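PDB 4C2L: endo-xylogalacturonan hydrolase A from Aspergillus tubingensis, which hydrolyses the xylose-substituted galacturonic acid backbone of xylogalacturonan, a component of the hairy regions of pectin. Local coordinates for residues D210-F215 and H233-G238. Residues are numbered along the deposited sequence; the frame is centred on the assembly and turned at random.
With SO4 (sulfate ion), chain H.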
ATOM      1  N   ASP A 210       8.456   1.346   0.194  1.00 13.96           N
ATOM      2  CA  ASP A 210       7.854   0.577  -0.904  1.00 14.57           C
ATOM      3  C   ASP A 210       6.582   1.273  -1.333  1.00 13.58           C
ATOM      4  O   ASP A 210       6.414   2.442  -1.038  1.00 12.94           O
ATOM      5  CB  ASP A 210       7.624  -0.898  -0.530  1.00 15.67           C
ATOM      6  CG  ASP A 210       7.766  -1.825  -1.745  1.00 17.64           C
ATOM      7  OD1 ASP A 210       6.987  -1.666  -2.722  1.00 17.70           O
ATOM      8  OD2 ASP A 210       8.680  -2.689  -1.752  1.00 19.04           O
ATOM      9  N   ASP A 211       5.711   0.596  -2.078  1.00 13.91           N
ATOM     10  CA  ASP A 211       4.495   1.256  -2.551  1.00 13.57           C
ATOM     11  C   ASP A 211       3.746   1.977  -1.442  1.00 13.41           C
ATOM     12  O   ASP A 211       3.562   1.439  -0.351  1.00 13.49           O
ATOM     13  CB  ASP A 211       3.562   0.229  -3.218  1.00 14.42           C
ATOM     14  CG  ASP A 211       4.161  -0.345  -4.486  1.00 15.65           C
ATOM     15  OD1 ASP A 211       4.932   0.377  -5.138  1.00 17.72           O
ATOM     16  OD2 ASP A 211       3.864  -1.503  -4.842  1.00 17.32           O
ATOM     17  N   CYS A 212       3.327   3.198  -1.731  1.00 13.61           N
ATOM     18  CA  CYS A 212       2.461   3.954  -0.855  1.00 15.25           C
ATOM     19  C   CYS A 212       1.090   3.253  -0.806  1.00 14.29           C
ATOM     20  O   CYS A 212       0.629   2.816   0.254  1.00 13.22           O
ATOM     21  CB  CYS A 212       2.348   5.401  -1.367  1.00 18.94           C
ATOM     22  SG  CYS A 212       1.660   6.430  -0.061  1.00 27.94           S
ATOM     23  N   VAL A 213       0.468   3.122  -1.973  1.00 12.85           N
ATOM     24  CA  VAL A 213      -0.766   2.349  -2.140  1.00 12.66           C
ATOM     25  C   VAL A 213      -0.505   1.487  -3.353  1.00 12.62           C
ATOM     26  O   VAL A 213      -0.019   1.993  -4.373  1.00 12.59           O
ATOM     27  CB  VAL A 213      -2.000   3.255  -2.403  1.00 13.00           C
ATOM     28  CG1 VAL A 213      -3.251   2.397  -2.635  1.00 13.46           C
ATOM     29  CG2 VAL A 213      -2.229   4.227  -1.242  1.00 13.77           C
ATOM     30  N   ALA A 214      -0.765   0.182  -3.228  1.00 12.66           N
ATOM     31  CA  ALA A 214      -0.667  -0.718  -4.354  1.00 12.09           C
ATOM     32  C   ALA A 214      -2.034  -1.312  -4.599  1.00 12.27           C
ATOM     33  O   ALA A 214      -2.678  -1.823  -3.666  1.00 11.81           O
ATOM     34  CB  ALA A 214       0.359  -1.816  -4.094  1.00 12.00           C
ATOM     35  N   PHE A 215      -2.495  -1.193  -5.841  1.00 11.60           N
ATOM     36  CA  PHE A 215      -3.733  -1.817  -6.229  1.00 12.66           C
ATOM     37  C   PHE A 215      -3.426  -3.173  -6.815  1.00 13.18           C
ATOM     38  O   PHE A 215      -2.786  -3.309  -7.873  1.00 13.20           O
ATOM     39  CB  PHE A 215      -4.520  -0.928  -7.185  1.00 12.52           C
ATOM     40  CG  PHE A 215      -4.686   0.477  -6.681  1.00 12.47           C
ATOM     41  CD1 PHE A 215      -5.637   0.770  -5.707  1.00 12.96           C
ATOM     42  CD2 PHE A 215      -3.859   1.490  -7.147  1.00 12.78           C
ATOM     43  CE1 PHE A 215      -5.792   2.071  -5.227  1.00 13.08           C
ATOM     44  CE2 PHE A 215      -4.003   2.802  -6.678  1.00 12.97           C
ATOM     45  CZ  PHE A 215      -4.961   3.084  -5.702  1.00 12.75           C
ATOM     46  N   HIS A 233       7.473   3.839  -3.309  1.00 14.89           N
ATOM     47  CA  HIS A 233       7.569   3.453  -4.713  1.00 16.02           C
ATOM     48  C   HIS A 233       6.341   3.902  -5.474  1.00 15.63           C
ATOM     49  O   HIS A 233       6.088   3.445  -6.587  1.00 16.40           O
ATOM     50  CB  HIS A 233       7.760   1.952  -4.817  1.00 16.17           C
ATOM     51  CG  HIS A 233       9.090   1.466  -4.295  1.00 17.87           C
ATOM     52  ND1 HIS A 233       9.467   0.169  -4.378  1.00 18.57           N
ATOM     53  CD2 HIS A 233      10.146   2.149  -3.684  1.00 17.86           C
ATOM     54  CE1 HIS A 233      10.697   0.027  -3.845  1.00 19.44           C
ATOM     55  NE2 HIS A 233      11.116   1.241  -3.428  1.00 18.75           N
ATOM     56  N   GLY A 234       5.563   4.791  -4.860  1.00 15.68           N
ATOM     57  CA  GLY A 234       4.439   5.468  -5.520  1.00 15.32           C
ATOM     58  C   GLY A 234       3.047   4.896  -5.297  1.00 15.24           C
ATOM     59  O   GLY A 234       2.877   3.924  -4.560  1.00 14.33           O
ATOM     60  N   ILE A 235       2.057   5.533  -5.920  1.00 14.06           N
ATOM     61  CA  ILE A 235       0.685   5.032  -5.963  1.00 14.39           C
ATOM     62  C   ILE A 235       0.701   4.159  -7.204  1.00 14.41           C
ATOM     63  O   ILE A 235       0.808   4.665  -8.322  1.00 13.40           O
ATOM     64  CB  ILE A 235      -0.322   6.196  -6.135  1.00 15.13           C
ATOM     65  CG1 ILE A 235      -0.225   7.209  -4.991  1.00 16.77           C
ATOM     66  CG2 ILE A 235      -1.758   5.690  -6.274  1.00 14.85           C
ATOM     67  CD1 ILE A 235      -0.596   6.691  -3.626  1.00 16.64           C
ATOM     68  N   SER A 236       0.625   2.845  -6.991  1.00 13.62           N
ATOM     69  CA  SER A 236       1.060   1.890  -7.988  1.00 14.40           C
ATOM     70  C   SER A 236      -0.018   0.854  -8.294  1.00 13.63           C
ATOM     71  O   SER A 236      -0.532   0.217  -7.385  1.00 14.01           O
ATOM     72  CB  SER A 236       2.312   1.188  -7.427  1.00 15.49           C
ATOM     73  OG  SER A 236       2.956   0.384  -8.395  1.00 19.17           O
ATOM     74  N   VAL A 237      -0.387   0.707  -9.564  1.00 12.85           N
ATOM     75  CA  VAL A 237      -1.256  -0.407  -9.952  1.00 12.81           C
ATOM     76  C   VAL A 237      -0.351  -1.606 -10.212  1.00 12.71           C
ATOM     77  O   VAL A 237       0.542  -1.565 -11.069  1.00 12.75           O
ATOM     78  CB  VAL A 237      -2.107  -0.111 -11.209  1.00 12.82           C
ATOM     79  CG1 VAL A 237      -2.837  -1.371 -11.681  1.00 13.20           C
ATOM     80  CG2 VAL A 237      -3.113   1.009 -10.932  1.00 13.22           C
ATOM     81  N   GLY A 238      -0.595  -2.684  -9.487  1.00 13.22           N
ATOM     82  CA  GLY A 238       0.138  -3.927  -9.713  1.00 13.33           C
ATOM     83  C   GLY A 238       1.126  -4.315  -8.612  1.00 15.15           C
ATOM     84  O   GLY A 238       1.059  -3.789  -7.487  1.00 15.31           O
TER
HETATM   85  S   SO4 H1410       9.231  -1.825  -7.567  1.00 49.04           S
HETATM   86  O1  SO4 H1410      10.700  -1.997  -7.583  1.00 52.46           O
HETATM   87  O2  SO4 H1410       8.637  -2.601  -8.675  1.00 48.69           O
HETATM   88  O3  SO4 H1410       8.939  -0.389  -7.765  1.00 48.50           O
HETATM   89  O4  SO4 H1410       8.651  -2.261  -6.271  1.00 48.43           O
HETATM   90  O   HOH W   1       3.101  -2.013  -7.265  1.00 26.07           O
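Phe-215 lies against Ile-235 and Val-237 on the apolar face of two parallel strands, 213-215 and 235-238. Phe-215 CE2 comes 3.7 Å from Ile-235 CG2, which sits at the ring edge near its plane, while Val-237 CG2 approaches Phe-215 CD2 obliquely. Chi1 sets Ile-235 CG1 anti to the carbonyl carbon, and chi2 then turns Ile-235 CD1 to within 3.8 Å of Val-213 CG2. This is the packed part: Phe-215 and Ile-235 continue onto strand 246-259, Ser-236 N donates to Val-213 O at 2.8 Å, and Phe-215 is gripped through both its N and its O, by Ser-236 O and Gly-238 N, which fixes the parallel register. The strand axes, 22° apart and 4.5 Å at closest approach, belong to neighbouring coils of the right-handed parallel beta-helix of family GH28; the disulfide Cys-212–Cys-229 ties the first segment to the chain just before His-233. On the opposite sheet face a water lies within hydrogen-bonding distance of Asp-211 OD2 (2.6 Å from the water O), Gly-238 O and Ser-236 OG, which Lys-263 NZ holds as well. Pairing loosens through Cys-212 N to Gly-234 O (N-H...O 139°) toward the partly exposed end, where His-233 N reaches Asp-210 O from above the carbonyl plane, at a C=O...N angle of 103°. Asp-210 CA makes a CH-pi contact over the His-233 imidazole, 3.7 Å above its plane. By similarity Asp-210 is the proton donor and His-233 an active-site residue; Asp-210 OD1 accepts the N-H of Asp-211 through its anti lone pair. His-233 ND1 donates to sulfate O4 at 3.2 Å; the sulfate, probably from the crystallisation liquor, is also hydrogen-bonded by Lys-268 NZ.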